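Local coordinates for beta subunit of photoactivated adenylyl cyclase (Beggiatoa sp. PS, PDB 5M2A), which senses blue light through a flavin-binding BLUF domain and, when photoactivated, probably makes cyclic AMP from ATP in its adenylyl cyclase domain, at residues V9-I14 with T118-H123; Q52-E57 with W94-I99; K63-I68 with T75-L80. All coordinates share one frame; numbering follows the deposited sequence. Where two conformers were deposited one is given.

Interaction 1. Residues V9-I14 with T118-H123; sequences VYISKI and TITQSH. With FMN (flavin mononucleotide), chain F.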
loop_
_atom_site.group_PDB
_atom_site.type_symbol
_atom_site.label_atom_id
_atom_site.label_comp_id
_atom_site.label_asym_id
_atom_site.label_seq_id
_atom_site.Cartn_x
_atom_site.Cartn_y
_atom_site.Cartn_z
ATOM N N VAL A 9 -17.565 -6.118 15.691
ATOM C CA VAL A 9 -17.452 -7.285 14.834
ATOM C C VAL A 9 -15.983 -7.454 14.512
ATOM O O VAL A 9 -15.296 -6.464 14.238
ATOM C CB VAL A 9 -18.275 -7.134 13.541
ATOM C CG1 VAL A 9 -18.226 -8.419 12.724
ATOM C CG2 VAL A 9 -19.713 -6.751 13.855
ATOM N N TYR A 10 -15.495 -8.688 14.576
ATOM C CA TYR A 10 -14.099 -8.956 14.282
ATOM C C TYR A 10 -13.983 -10.278 13.548
ATOM O O TYR A 10 -14.883 -11.121 13.587
ATOM C CB TYR A 10 -13.230 -8.968 15.560
ATOM C CG TYR A 10 -13.378 -10.193 16.434
ATOM C CD1 TYR A 10 -12.683 -11.367 16.156
ATOM C CD2 TYR A 10 -14.206 -10.173 17.549
ATOM C CE1 TYR A 10 -12.823 -12.491 16.955
ATOM C CE2 TYR A 10 -14.347 -11.288 18.354
ATOM C CZ TYR A 10 -13.656 -12.446 18.053
ATOM O OH TYR A 10 -13.794 -13.562 18.850
ATOM N N ILE A 11 -12.849 -10.445 12.873
ATOM C CA ILE A 11 -12.478 -11.710 12.266
ATOM C C ILE A 11 -11.136 -12.147 12.840
ATOM O O ILE A 11 -10.344 -11.339 13.336
ATOM C CB ILE A 11 -12.407 -11.618 10.735
ATOM C CG1 ILE A 11 -11.445 -10.508 10.324
ATOM C CG2 ILE A 11 -13.778 -11.353 10.168
ATOM C CD1 ILE A 11 -11.335 -10.343 8.831
ATOM N N SER A 12 -10.887 -13.448 12.767
ATOM C CA SER A 12 -9.650 -13.997 13.298
ATOM C C SER A 12 -9.324 -15.293 12.576
ATOM O O SER A 12 -10.174 -15.899 11.919
ATOM C CB SER A 12 -9.746 -14.231 14.806
ATOM O OG SER A 12 -10.591 -15.329 15.083
ATOM N N LYS A 13 -8.068 -15.703 12.707
ATOM C CA LYS A 13 -7.586 -16.980 12.204
ATOM C C LYS A 13 -7.568 -17.989 13.340
ATOM O O LYS A 13 -6.969 -17.736 14.387
ATOM C CB LYS A 13 -6.185 -16.843 11.604
ATOM C CG LYS A 13 -5.646 -18.121 10.994
ATOM C CD LYS A 13 -4.270 -17.898 10.374
ATOM C CE LYS A 13 -3.712 -19.177 9.781
ATOM N NZ LYS A 13 -2.364 -18.982 9.169
ATOM N N ILE A 14 -8.225 -19.126 13.127
ATOM C CA ILE A 14 -8.223 -20.191 14.121
ATOM C C ILE A 14 -6.816 -20.757 14.245
ATOM O O ILE A 14 -6.194 -21.139 13.246
ATOM C CB ILE A 14 -9.233 -21.280 13.734
ATOM C CG1 ILE A 14 -10.597 -20.649 13.447
ATOM C CG2 ILE A 14 -9.318 -22.331 14.821
ATOM C CD1 ILE A 14 -11.636 -21.633 12.947
ATOM N N THR A 118 -14.950 -16.292 0.041
ATOM C CA THR A 118 -14.123 -15.647 -0.972
ATOM C C THR A 118 -13.749 -14.227 -0.569
ATOM O O THR A 118 -12.577 -13.836 -0.655
ATOM C CB THR A 118 -14.855 -15.650 -2.314
ATOM O OG1 THR A 118 -14.992 -16.999 -2.774
ATOM C CG2 THR A 118 -14.087 -14.840 -3.355
ATOM N N ILE A 119 -14.726 -13.442 -0.110
ATOM C CA ILE A 119 -14.454 -12.038 0.195
ATOM C C ILE A 119 -13.587 -11.913 1.442
ATOM O O ILE A 119 -12.710 -11.043 1.521
ATOM C CB ILE A 119 -15.769 -11.246 0.331
ATOM C CG1 ILE A 119 -15.494 -9.742 0.419
ATOM C CG2 ILE A 119 -16.560 -11.688 1.545
ATOM C CD1 ILE A 119 -15.066 -9.131 -0.882
ATOM N N THR A 120 -13.804 -12.782 2.431
ATOM C CA THR A 120 -13.007 -12.708 3.649
ATOM C C THR A 120 -11.564 -13.101 3.381
ATOM O O THR A 120 -10.637 -12.443 3.862
ATOM C CB THR A 120 -13.616 -13.585 4.742
ATOM O OG1 THR A 120 -14.982 -13.216 4.942
ATOM C CG2 THR A 120 -12.868 -13.385 6.050
ATOM N N GLN A 121 -11.353 -14.163 2.610
ATOM C CA GLN A 121 -9.998 -14.573 2.277
ATOM C C GLN A 121 -9.287 -13.501 1.461
ATOM O O GLN A 121 -8.094 -13.235 1.669
ATOM C CB GLN A 121 -10.038 -15.906 1.533
ATOM C CG GLN A 121 -10.352 -17.067 2.460
ATOM C CD GLN A 121 -10.559 -18.384 1.733
ATOM O OE1 GLN A 121 -10.722 -18.422 0.512
ATOM N NE2 GLN A 121 -10.556 -19.475 2.487
ATOM N N SER A 122 -10.006 -12.868 0.539
ATOM C CA SER A 122 -9.445 -11.732 -0.190
ATOM C C SER A 122 -9.137 -10.570 0.746
ATOM O O SER A 122 -8.085 -9.930 0.626
ATOM C CB SER A 122 -10.412 -11.300 -1.295
ATOM O OG SER A 122 -9.873 -10.250 -2.073
ATOM N N HIS A 123 -10.043 -10.289 1.685
ATOM C CA HIS A 123 -9.825 -9.228 2.663
ATOM C C HIS A 123 -8.518 -9.435 3.416
ATOM O O HIS A 123 -7.733 -8.493 3.599
ATOM C CB HIS A 123 -11.018 -9.196 3.631
ATOM C CG HIS A 123 -11.055 -8.001 4.540
ATOM N ND1 HIS A 123 -10.261 -7.883 5.661
ATOM C CD2 HIS A 123 -11.833 -6.895 4.517
ATOM C CE1 HIS A 123 -10.535 -6.745 6.280
ATOM N NE2 HIS A 123 -11.483 -6.124 5.601
HETATM N N1 FMN F . -15.607 -15.781 26.207
HETATM C C2 FMN F . -16.764 -15.157 26.632
HETATM O O2 FMN F . -16.991 -15.037 27.831
HETATM N N3 FMN F . -17.663 -14.650 25.717
HETATM C C4 FMN F . -17.409 -14.774 24.367
HETATM O O4 FMN F . -18.208 -14.328 23.544
HETATM C C4A FMN F . -16.252 -15.401 23.935
HETATM N N5 FMN F . -16.018 -15.517 22.586
HETATM C C5A FMN F . -14.876 -16.134 22.145
HETATM C C6 FMN F . -14.653 -16.241 20.783
HETATM C C7 FMN F . -13.504 -16.863 20.319
HETATM C C7M FMN F . -13.286 -16.969 18.840
HETATM C C8 FMN F . -12.580 -17.379 21.226
HETATM C C8M FMN F . -11.334 -18.054 20.739
HETATM C C9 FMN F . -12.805 -17.269 22.595
HETATM C C9A FMN F . -13.956 -16.643 23.058
HETATM N N10 FMN F . -14.185 -16.528 24.414
HETATM C C10 FMN F . -15.341 -15.909 24.857
HETATM C "C1'" FMN F . -13.185 -17.107 25.379
HETATM C "C2'" FMN F . -12.447 -16.074 26.218
HETATM O "O2'" FMN F . -11.294 -15.654 25.528
HETATM C "C3'" FMN F . -12.043 -16.718 27.537
HETATM O "O3'" FMN F . -11.435 -17.965 27.269
HETATM C "C4'" FMN F . -13.267 -16.934 28.421
HETATM O "O4'" FMN F . -13.898 -15.696 28.662
HETATM C "C5'" FMN F . -12.888 -17.566 29.755
HETATM O "O5'" FMN F . -11.991 -16.709 30.424
HETATM P P FMN F . -11.598 -16.968 31.961
HETATM O O1P FMN F . -12.717 -16.439 32.825
HETATM O O2P FMN F . -11.430 -18.455 32.191
HETATM O O3P FMN F . -10.307 -16.244 32.272
#
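Ile11 and His123 meet where the BLUF sheet leans on helix 110-129, which follows strand 97-100 in the chain and packs against its counterpart in the second subunit. On strand 5-14 the side chains alternate between two faces, and at Ile11 the CB points toward the helix. CG1 sits between the backbone N and the carbonyl carbon (chi1 56°), and a straight continuation at chi2 (-179°) sends CD1 outward as the leading atom. CD1 passes obliquely by the imidazole, with ND1 of His123 as its nearest atom at 4.2 Å. The same methyl also comes to 4.4 Å from CG2 of Thr120. Thr120 and His123 lie three residues apart, so both point toward the strand and both meet the one isoleucine.

No hydrogen bond crosses this buried contact, and the polar ends turn to other partners. Thr120 OG1 bonds to Leu116 O one turn back in its helix. His123 bonds through ND1 to Glu127 and through NE2 to Ser122 of the second subunit, so the ring touched by Ile11 also takes part in the dimer interface. These two bonds, at separate nitrogens, would be expected to fix the ring's rotation.

Tyr10, the neighbour of Ile11, faces the flavin on the other side of the sheet. Tyr10 OH lies 3.4 Å from both C6 and the methyl C7M of the flavin mononucleotide.

Interaction 2. Residues Q52-E57 with W94-I99; sequences QILEGE and WAMKTI. With FMN (flavin mononucleotide), chain F.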
loop_
_atom_site.group_PDB
_atom_site.type_symbol
_atom_site.label_atom_id
_atom_site.label_comp_id
_atom_site.label_asym_id
_atom_site.label_seq_id
_atom_site.Cartn_x
_atom_site.Cartn_y
_atom_site.Cartn_z
ATOM N N GLN A 52 -17.006 -12.976 14.735
ATOM C CA GLN A 52 -17.824 -12.815 15.926
ATOM C C GLN A 52 -18.406 -11.416 16.009
ATOM O O GLN A 52 -17.736 -10.428 15.706
ATOM C CB GLN A 52 -17.050 -13.141 17.213
ATOM C CG GLN A 52 -17.998 -13.349 18.428
ATOM C CD GLN A 52 -17.288 -13.868 19.663
ATOM O OE1 GLN A 52 -16.083 -13.665 19.838
ATOM N NE2 GLN A 52 -18.031 -14.542 20.532
ATOM N N ILE A 53 -19.664 -11.353 16.441
ATOM C CA ILE A 53 -20.357 -10.110 16.740
ATOM C C ILE A 53 -20.677 -10.128 18.226
ATOM O O ILE A 53 -21.239 -11.108 18.724
ATOM C CB ILE A 53 -21.645 -9.967 15.907
ATOM C CG1 ILE A 53 -21.345 -10.128 14.414
ATOM C CG2 ILE A 53 -22.311 -8.622 16.182
ATOM C CD1 ILE A 53 -22.590 -10.129 13.520
ATOM N N LEU A 54 -20.292 -9.066 18.931
ATOM C CA LEU A 54 -20.541 -8.916 20.359
ATOM C C LEU A 54 -21.316 -7.628 20.597
ATOM O O LEU A 54 -21.039 -6.606 19.962
ATOM C CB LEU A 54 -19.221 -8.879 21.149
ATOM C CG LEU A 54 -18.308 -10.105 21.124
ATOM C CD1 LEU A 54 -16.989 -9.803 21.829
ATOM C CD2 LEU A 54 -18.995 -11.304 21.765
ATOM N N GLU A 55 -22.295 -7.663 21.503
ATOM C CA GLU A 55 -23.037 -6.454 21.819
ATOM C C GLU A 55 -23.423 -6.448 23.293
ATOM O O GLU A 55 -23.618 -7.499 23.907
ATOM C CB GLU A 55 -24.281 -6.296 20.936
ATOM C CG GLU A 55 -25.036 -7.581 20.693
ATOM C CD GLU A 55 -26.245 -7.395 19.796
ATOM O OE1 GLU A 55 -27.098 -8.307 19.752
ATOM O OE2 GLU A 55 -26.342 -6.338 19.135
ATOM N N GLY A 56 -23.515 -5.248 23.843
ATOM C CA GLY A 56 -23.801 -5.066 25.255
ATOM C C GLY A 56 -23.274 -3.719 25.702
ATOM O O GLY A 56 -22.733 -2.949 24.912
ATOM N N GLU A 57 -23.440 -3.449 26.998
ATOM C CA GLU A 57 -22.928 -2.202 27.551
ATOM C C GLU A 57 -21.424 -2.101 27.320
ATOM O O GLU A 57 -20.702 -3.102 27.358
ATOM C CB GLU A 57 -23.266 -2.092 29.039
ATOM C CG GLU A 57 -24.610 -1.425 29.289
ATOM C CD GLU A 57 -25.066 -1.532 30.727
ATOM O OE1 GLU A 57 -24.441 -2.294 31.496
ATOM O OE2 GLU A 57 -26.052 -0.855 31.092
ATOM N N TRP A 94 -29.748 -14.389 21.985
ATOM C CA TRP A 94 -28.589 -15.276 21.916
ATOM C C TRP A 94 -27.463 -14.696 22.761
ATOM O O TRP A 94 -26.798 -13.751 22.335
ATOM C CB TRP A 94 -28.127 -15.459 20.477
ATOM C CG TRP A 94 -29.136 -16.073 19.557
ATOM C CD1 TRP A 94 -30.213 -16.836 19.900
ATOM C CD2 TRP A 94 -29.152 -15.975 18.128
ATOM N NE1 TRP A 94 -30.904 -17.218 18.770
ATOM C CE2 TRP A 94 -30.269 -16.701 17.669
ATOM C CE3 TRP A 94 -28.333 -15.338 17.192
ATOM C CZ2 TRP A 94 -30.586 -16.810 16.313
ATOM C CZ3 TRP A 94 -28.646 -15.449 15.843
ATOM C CH2 TRP A 94 -29.761 -16.179 15.419
ATOM N N ALA A 95 -27.239 -15.262 23.948
ATOM C CA ALA A 95 -26.055 -14.902 24.723
ATOM C C ALA A 95 -24.793 -15.097 23.886
ATOM O O ALA A 95 -23.919 -14.221 23.828
ATOM C CB ALA A 95 -25.997 -15.736 26.002
ATOM N N MET A 96 -24.691 -16.251 23.226
ATOM C CA MET A 96 -23.685 -16.470 22.190
ATOM C C MET A 96 -24.094 -17.659 21.330
ATOM O O MET A 96 -23.962 -18.813 21.747
ATOM C CB MET A 96 -22.299 -16.700 22.799
ATOM C CG MET A 96 -21.194 -16.877 21.755
ATOM S SD MET A 96 -21.290 -15.701 20.388
ATOM C CE MET A 96 -21.219 -14.132 21.254
ATOM N N LYS A 97 -24.610 -17.386 20.141
ATOM C CA LYS A 97 -25.011 -18.436 19.216
ATOM C C LYS A 97 -23.819 -18.801 18.342
ATOM O O LYS A 97 -23.247 -17.933 17.681
ATOM C CB LYS A 97 -26.189 -17.979 18.357
ATOM C CG LYS A 97 -26.454 -18.837 17.133
ATOM C CD LYS A 97 -27.123 -20.131 17.506
ATOM C CE LYS A 97 -28.563 -19.893 17.906
ATOM N NZ LYS A 97 -29.198 -21.119 18.458
ATOM N N THR A 98 -23.432 -20.073 18.354
ATOM C CA THR A 98 -22.323 -20.553 17.536
ATOM C C THR A 98 -22.873 -21.233 16.291
ATOM O O THR A 98 -23.730 -22.115 16.389
ATOM C CB THR A 98 -21.433 -21.526 18.311
ATOM O OG1 THR A 98 -20.839 -20.846 19.422
ATOM C CG2 THR A 98 -20.329 -22.084 17.402
ATOM N N ILE A 99 -22.375 -20.827 15.130
ATOM C CA ILE A 99 -22.825 -21.358 13.851
ATOM C C ILE A 99 -21.610 -21.920 13.128
ATOM O O ILE A 99 -20.677 -21.175 12.804
ATOM C CB ILE A 99 -23.517 -20.280 13.005
ATOM C CG1 ILE A 99 -24.709 -19.692 13.765
ATOM C CG2 ILE A 99 -23.969 -20.863 11.679
ATOM C CD1 ILE A 99 -25.396 -18.561 13.038
HETATM N N1 FMN F . -15.607 -15.781 26.207
HETATM C C2 FMN F . -16.764 -15.157 26.632
HETATM O O2 FMN F . -16.991 -15.037 27.831
HETATM N N3 FMN F . -17.663 -14.650 25.717
HETATM C C4 FMN F . -17.409 -14.774 24.367
HETATM O O4 FMN F . -18.208 -14.328 23.544
HETATM C C4A FMN F . -16.252 -15.401 23.935
HETATM N N5 FMN F . -16.018 -15.517 22.586
HETATM C C5A FMN F . -14.876 -16.134 22.145
HETATM C C6 FMN F . -14.653 -16.241 20.783
HETATM C C7 FMN F . -13.504 -16.863 20.319
HETATM C C7M FMN F . -13.286 -16.969 18.840
HETATM C C8 FMN F . -12.580 -17.379 21.226
HETATM C C8M FMN F . -11.334 -18.054 20.739
HETATM C C9 FMN F . -12.805 -17.269 22.595
HETATM C C9A FMN F . -13.956 -16.643 23.058
HETATM N N10 FMN F . -14.185 -16.528 24.414
HETATM C C10 FMN F . -15.341 -15.909 24.857
HETATM C "C1'" FMN F . -13.185 -17.107 25.379
HETATM C "C2'" FMN F . -12.447 -16.074 26.218
HETATM O "O2'" FMN F . -11.294 -15.654 25.528
HETATM C "C3'" FMN F . -12.043 -16.718 27.537
HETATM O "O3'" FMN F . -11.435 -17.965 27.269
HETATM C "C4'" FMN F . -13.267 -16.934 28.421
HETATM O "O4'" FMN F . -13.898 -15.696 28.662
HETATM C "C5'" FMN F . -12.888 -17.566 29.755
HETATM O "O5'" FMN F . -11.991 -16.709 30.424
HETATM P P FMN F . -11.598 -16.968 31.961
HETATM O O1P FMN F . -12.717 -16.439 32.825
HETATM O O2P FMN F . -11.430 -18.455 32.191
HETATM O O3P FMN F . -10.307 -16.244 32.272
#
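Gln52 and Met96 meet beside the flavin, the amide end of one against the thioether of the other. NE2 of Gln52 donates to FMN N5 at 3.0 Å with an N-H...N angle of 155°, the straighter of its two flavin bonds. Its approach to FMN O4 is equally short, but bent and weak. A third, weak bond runs from NE2 to Met96 SD over 3.5 Å at 161°. Close by, the methyl CE of Met96 lies 3.3 Å from Gln52 NE2 and 3.6 Å from Leu54 CD2, and that leucine methyl is itself 3.6 Å from FMN O4. Leu54 thus adds an apolar contact beside the polar ones at the flavin carbonyl.

The torsions account for these positions. Gln52 has CG anti to the backbone N (chi1 -164°) and an extended chain, which carries the amide from the strand to the ring. Met96 instead bends at chi2 and chi3, folding its methyl back toward strand 49-55.

This is the flavin pocket of a BLUF photoreceptor, whose hallmark is a glutamine placed between a tyrosine and the flavin; light is thought to rearrange its hydrogen bonds. Tyr10 supplies the tyrosine, hydrogen-bonded to Gln52 OE1. A leucine in place of Gln52 would probably leave FMN N5 and the Tyr10 hydroxyl without their amide partner, breaking the link between them.

Farther out, the backbone of Gln52 pairs with Tyr10 on strand 5-14, and Leu54 pairs with Leu8. Met96 is flanked by Leu43 of strand 40-46 and by Ser30 and Asn34 of helix 20-36. Asn34 in turn hydrogen-bonds through OD1 to the flavin mononucleotide.

Interaction 3. Residues K63-I68 with T75-L80; sequences KLYKKI and TNILCL. With FMN (flavin mononucleotide), chain F.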
loop_
_atom_site.group_PDB
_atom_site.type_symbol
_atom_site.label_atom_id
_atom_site.label_comp_id
_atom_site.label_asym_id
_atom_site.label_seq_id
_atom_site.Cartn_x
_atom_site.Cartn_y
_atom_site.Cartn_z
ATOM N N LYS A 63 -14.295 -5.219 28.278
ATOM C CA LYS A 63 -13.656 -6.198 29.153
ATOM C C LYS A 63 -13.537 -7.553 28.470
ATOM O O LYS A 63 -12.484 -8.199 28.529
ATOM C CB LYS A 63 -14.443 -6.336 30.458
ATOM C CG LYS A 63 -14.438 -5.098 31.334
ATOM C CD LYS A 63 -15.258 -5.315 32.599
ATOM C CE LYS A 63 -14.545 -6.257 33.544
ATOM N NZ LYS A 63 -13.159 -5.781 33.807
ATOM N N LEU A 64 -14.612 -8.002 27.821
ATOM C CA LEU A 64 -14.595 -9.308 27.168
ATOM C C LEU A 64 -13.640 -9.326 25.982
ATOM O O LEU A 64 -12.903 -10.301 25.786
ATOM C CB LEU A 64 -16.010 -9.679 26.723
ATOM C CG LEU A 64 -16.133 -10.892 25.800
ATOM C CD1 LEU A 64 -15.535 -12.116 26.457
ATOM C CD2 LEU A 64 -17.586 -11.130 25.412
ATOM N N TYR A 65 -13.651 -8.269 25.167
ATOM C CA TYR A 65 -12.789 -8.260 23.990
ATOM C C TYR A 65 -11.313 -8.230 24.374
ATOM O O TYR A 65 -10.477 -8.797 23.661
ATOM C CB TYR A 65 -13.141 -7.074 23.090
ATOM C CG TYR A 65 -12.456 -7.102 21.738
ATOM C CD1 TYR A 65 -12.764 -8.080 20.803
ATOM C CD2 TYR A 65 -11.508 -6.147 21.397
ATOM C CE1 TYR A 65 -12.144 -8.109 19.566
ATOM C CE2 TYR A 65 -10.884 -6.166 20.164
ATOM C CZ TYR A 65 -11.204 -7.151 19.251
ATOM O OH TYR A 65 -10.590 -7.184 18.017
ATOM N N LYS A 66 -10.975 -7.591 25.496
ATOM C CA LYS A 66 -9.598 -7.642 25.977
ATOM C C LYS A 66 -9.166 -9.078 26.251
ATOM O O LYS A 66 -8.024 -9.458 25.967
ATOM C CB LYS A 66 -9.448 -6.781 27.233
ATOM C CG LYS A 66 -8.663 -5.499 27.009
ATOM C CD LYS A 66 -8.576 -4.662 28.278
ATOM C CE LYS A 66 -9.823 -3.817 28.467
ATOM N NZ LYS A 66 -9.953 -2.780 27.407
ATOM N N LYS A 67 -10.075 -9.897 26.783
ATOM C CA LYS A 67 -9.742 -11.288 27.068
ATOM C C LYS A 67 -9.693 -12.114 25.793
ATOM O O LYS A 67 -8.801 -12.953 25.624
ATOM C CB LYS A 67 -10.755 -11.885 28.042
ATOM C CG LYS A 67 -10.926 -11.094 29.320
ATOM C CD LYS A 67 -11.896 -11.795 30.249
ATOM C CE LYS A 67 -13.148 -12.222 29.498
ATOM N NZ LYS A 67 -14.170 -12.809 30.406
ATOM N N ILE A 68 -10.656 -11.905 24.892
ATOM C CA ILE A 68 -10.650 -12.623 23.621
ATOM C C ILE A 68 -9.341 -12.380 22.878
ATOM O O ILE A 68 -8.776 -13.299 22.271
ATOM C CB ILE A 68 -11.872 -12.214 22.775
ATOM C CG1 ILE A 68 -13.166 -12.708 23.427
ATOM C CG2 ILE A 68 -11.760 -12.765 21.374
ATOM C CD1 ILE A 68 -14.416 -12.352 22.640
ATOM N N THR A 75 -5.699 -16.124 16.217
ATOM C CA THR A 75 -4.615 -15.186 15.966
ATOM C C THR A 75 -5.010 -14.303 14.791
ATOM O O THR A 75 -6.063 -14.497 14.178
ATOM C CB THR A 75 -3.300 -15.925 15.694
ATOM O OG1 THR A 75 -2.218 -14.984 15.662
ATOM C CG2 THR A 75 -3.372 -16.650 14.358
ATOM N N ASN A 76 -4.148 -13.335 14.470
ATOM C CA ASN A 76 -4.414 -12.353 13.413
ATOM C C ASN A 76 -5.813 -11.763 13.569
ATOM O O ASN A 76 -6.646 -11.794 12.658
ATOM C CB ASN A 76 -4.223 -12.966 12.024
ATOM C CG ASN A 76 -4.145 -11.913 10.922
ATOM O OD1 ASN A 76 -4.412 -12.191 9.749
ATOM N ND2 ASN A 76 -3.788 -10.692 11.303
ATOM N N ILE A 77 -6.070 -11.222 14.752
ATOM C CA ILE A 77 -7.387 -10.681 15.069
ATOM C C ILE A 77 -7.503 -9.266 14.519
ATOM O O ILE A 77 -6.642 -8.414 14.769
ATOM C CB ILE A 77 -7.629 -10.711 16.585
ATOM C CG1 ILE A 77 -7.507 -12.146 17.106
ATOM C CG2 ILE A 77 -8.994 -10.110 16.912
ATOM C CD1 ILE A 77 -7.349 -12.234 18.611
ATOM N N LEU A 78 -8.572 -9.009 13.769
ATOM C CA LEU A 78 -8.839 -7.680 13.231
ATOM C C LEU A 78 -10.286 -7.327 13.528
ATOM O O LEU A 78 -11.209 -7.977 13.022
ATOM C CB LEU A 78 -8.551 -7.607 11.732
ATOM C CG LEU A 78 -8.931 -6.281 11.067
ATOM C CD1 LEU A 78 -8.155 -5.127 11.673
ATOM C CD2 LEU A 78 -8.722 -6.326 9.560
ATOM N N CYS A 79 -10.483 -6.305 14.352
ATOM C CA CYS A 79 -11.815 -5.760 14.561
ATOM C C CYS A 79 -12.198 -4.911 13.356
ATOM O O CYS A 79 -11.470 -3.983 12.985
ATOM C CB CYS A 79 -11.864 -4.932 15.843
ATOM S SG CYS A 79 -13.501 -4.250 16.195
ATOM N N LEU A 80 -13.344 -5.228 12.749
ATOM C CA LEU A 80 -13.759 -4.619 11.491
ATOM C C LEU A 80 -14.713 -3.454 11.662
ATOM O O LEU A 80 -14.752 -2.563 10.806
ATOM C CB LEU A 80 -14.437 -5.656 10.595
ATOM C CG LEU A 80 -13.577 -6.812 10.106
ATOM C CD1 LEU A 80 -14.450 -7.736 9.287
ATOM C CD2 LEU A 80 -12.407 -6.291 9.291
HETATM N N1 FMN F . -15.607 -15.781 26.207
HETATM C C2 FMN F . -16.764 -15.157 26.632
HETATM O O2 FMN F . -16.991 -15.037 27.831
HETATM N N3 FMN F . -17.663 -14.650 25.717
HETATM C C4 FMN F . -17.409 -14.774 24.367
HETATM O O4 FMN F . -18.208 -14.328 23.544
HETATM C C4A FMN F . -16.252 -15.401 23.935
HETATM N N5 FMN F . -16.018 -15.517 22.586
HETATM C C5A FMN F . -14.876 -16.134 22.145
HETATM C C6 FMN F . -14.653 -16.241 20.783
HETATM C C7 FMN F . -13.504 -16.863 20.319
HETATM C C7M FMN F . -13.286 -16.969 18.840
HETATM C C8 FMN F . -12.580 -17.379 21.226
HETATM C C8M FMN F . -11.334 -18.054 20.739
HETATM C C9 FMN F . -12.805 -17.269 22.595
HETATM C C9A FMN F . -13.956 -16.643 23.058
HETATM N N10 FMN F . -14.185 -16.528 24.414
HETATM C C10 FMN F . -15.341 -15.909 24.857
HETATM C "C1'" FMN F . -13.185 -17.107 25.379
HETATM C "C2'" FMN F . -12.447 -16.074 26.218
HETATM O "O2'" FMN F . -11.294 -15.654 25.528
HETATM C "C3'" FMN F . -12.043 -16.718 27.537
HETATM O "O3'" FMN F . -11.435 -17.965 27.269
HETATM C "C4'" FMN F . -13.267 -16.934 28.421
HETATM O "O4'" FMN F . -13.898 -15.696 28.662
HETATM C "C5'" FMN F . -12.888 -17.566 29.755
HETATM O "O5'" FMN F . -11.991 -16.709 30.424
HETATM P P FMN F . -11.598 -16.968 31.961
HETATM O O1P FMN F . -12.717 -16.439 32.825
HETATM O O2P FMN F . -11.430 -18.455 32.191
HETATM O O3P FMN F . -10.307 -16.244 32.272
#
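Tyr65 reaches from helix 58-69 to strand 77-83, where its hydroxyl end meets Ile77 and Cys79. The helix and strand segments run at 150° to each other with their axes 11.5 Å apart, a spacing bridged by side chains.

Van der Waals packing comes first, and no hydrogen bond crosses the segments. With CG anti to the backbone N (chi1 -171°), the phenol extends toward the strand and ends beside residues two apart on one face. The hydroxyl oxygen makes the closest approaches: Tyr65 OH lies 3.4 Å from Cys79 CB and 3.5 Å from Ile77 CG2, and Tyr65 CZ comes within 4.1 Å of Cys79 CB. Both approaches to the ring are oblique. Tyr65 and Ile77 run alongside each other with opposite headings, and Ile77 CD1 comes to 4.1 Å from Ile68 O. That carbonyl oxygen takes its hydrogen bond from His74 NE2; the methyl merely packs against it.

A sulfur-aromatic contact adds to the packing: Cys79 SG stands 5.4 Å from the centroid of the Tyr65 ring, 34° off its normal, an oblique approach offset past the rim.

Other interactions are with the flavin mononucleotide. Leu64 CD1 touches FMN C2 at 3.3 Å, while Ile68 CD1 packs against FMN N5 at 3.5 Å. Lys67 NZ makes a weak hydrogen bond to the ribityl hydroxyl O4'. On helix 58-69, Tyr65 faces the strand, Leu64 and Lys67 the cofactor, and Ile68 both, its CD1 end on the flavin, as befits one of the two helices between which a BLUF domain of ferredoxin-like fold holds its flavin.

From the N terminus, strand 5-14 comes first, and its contact in interaction 1 is completed only when helix 110-129 returns to it, closing a loop of about a hundred residues. Interaction 2 opens on strand 49-55 and closes at 94-99, inside that loop. Interaction 3, from helix 58-69 to strand 77-83, lies within interaction 2 in turn, so the three nest without crossing. Strand 5-14 runs between strands 49-55 and 77-83 and joins the contacts directly: Val9 O bonds to Leu80 N over 2.7 Å. Together they tie the flavin-side helix, the sheet and the helix at the subunit interface.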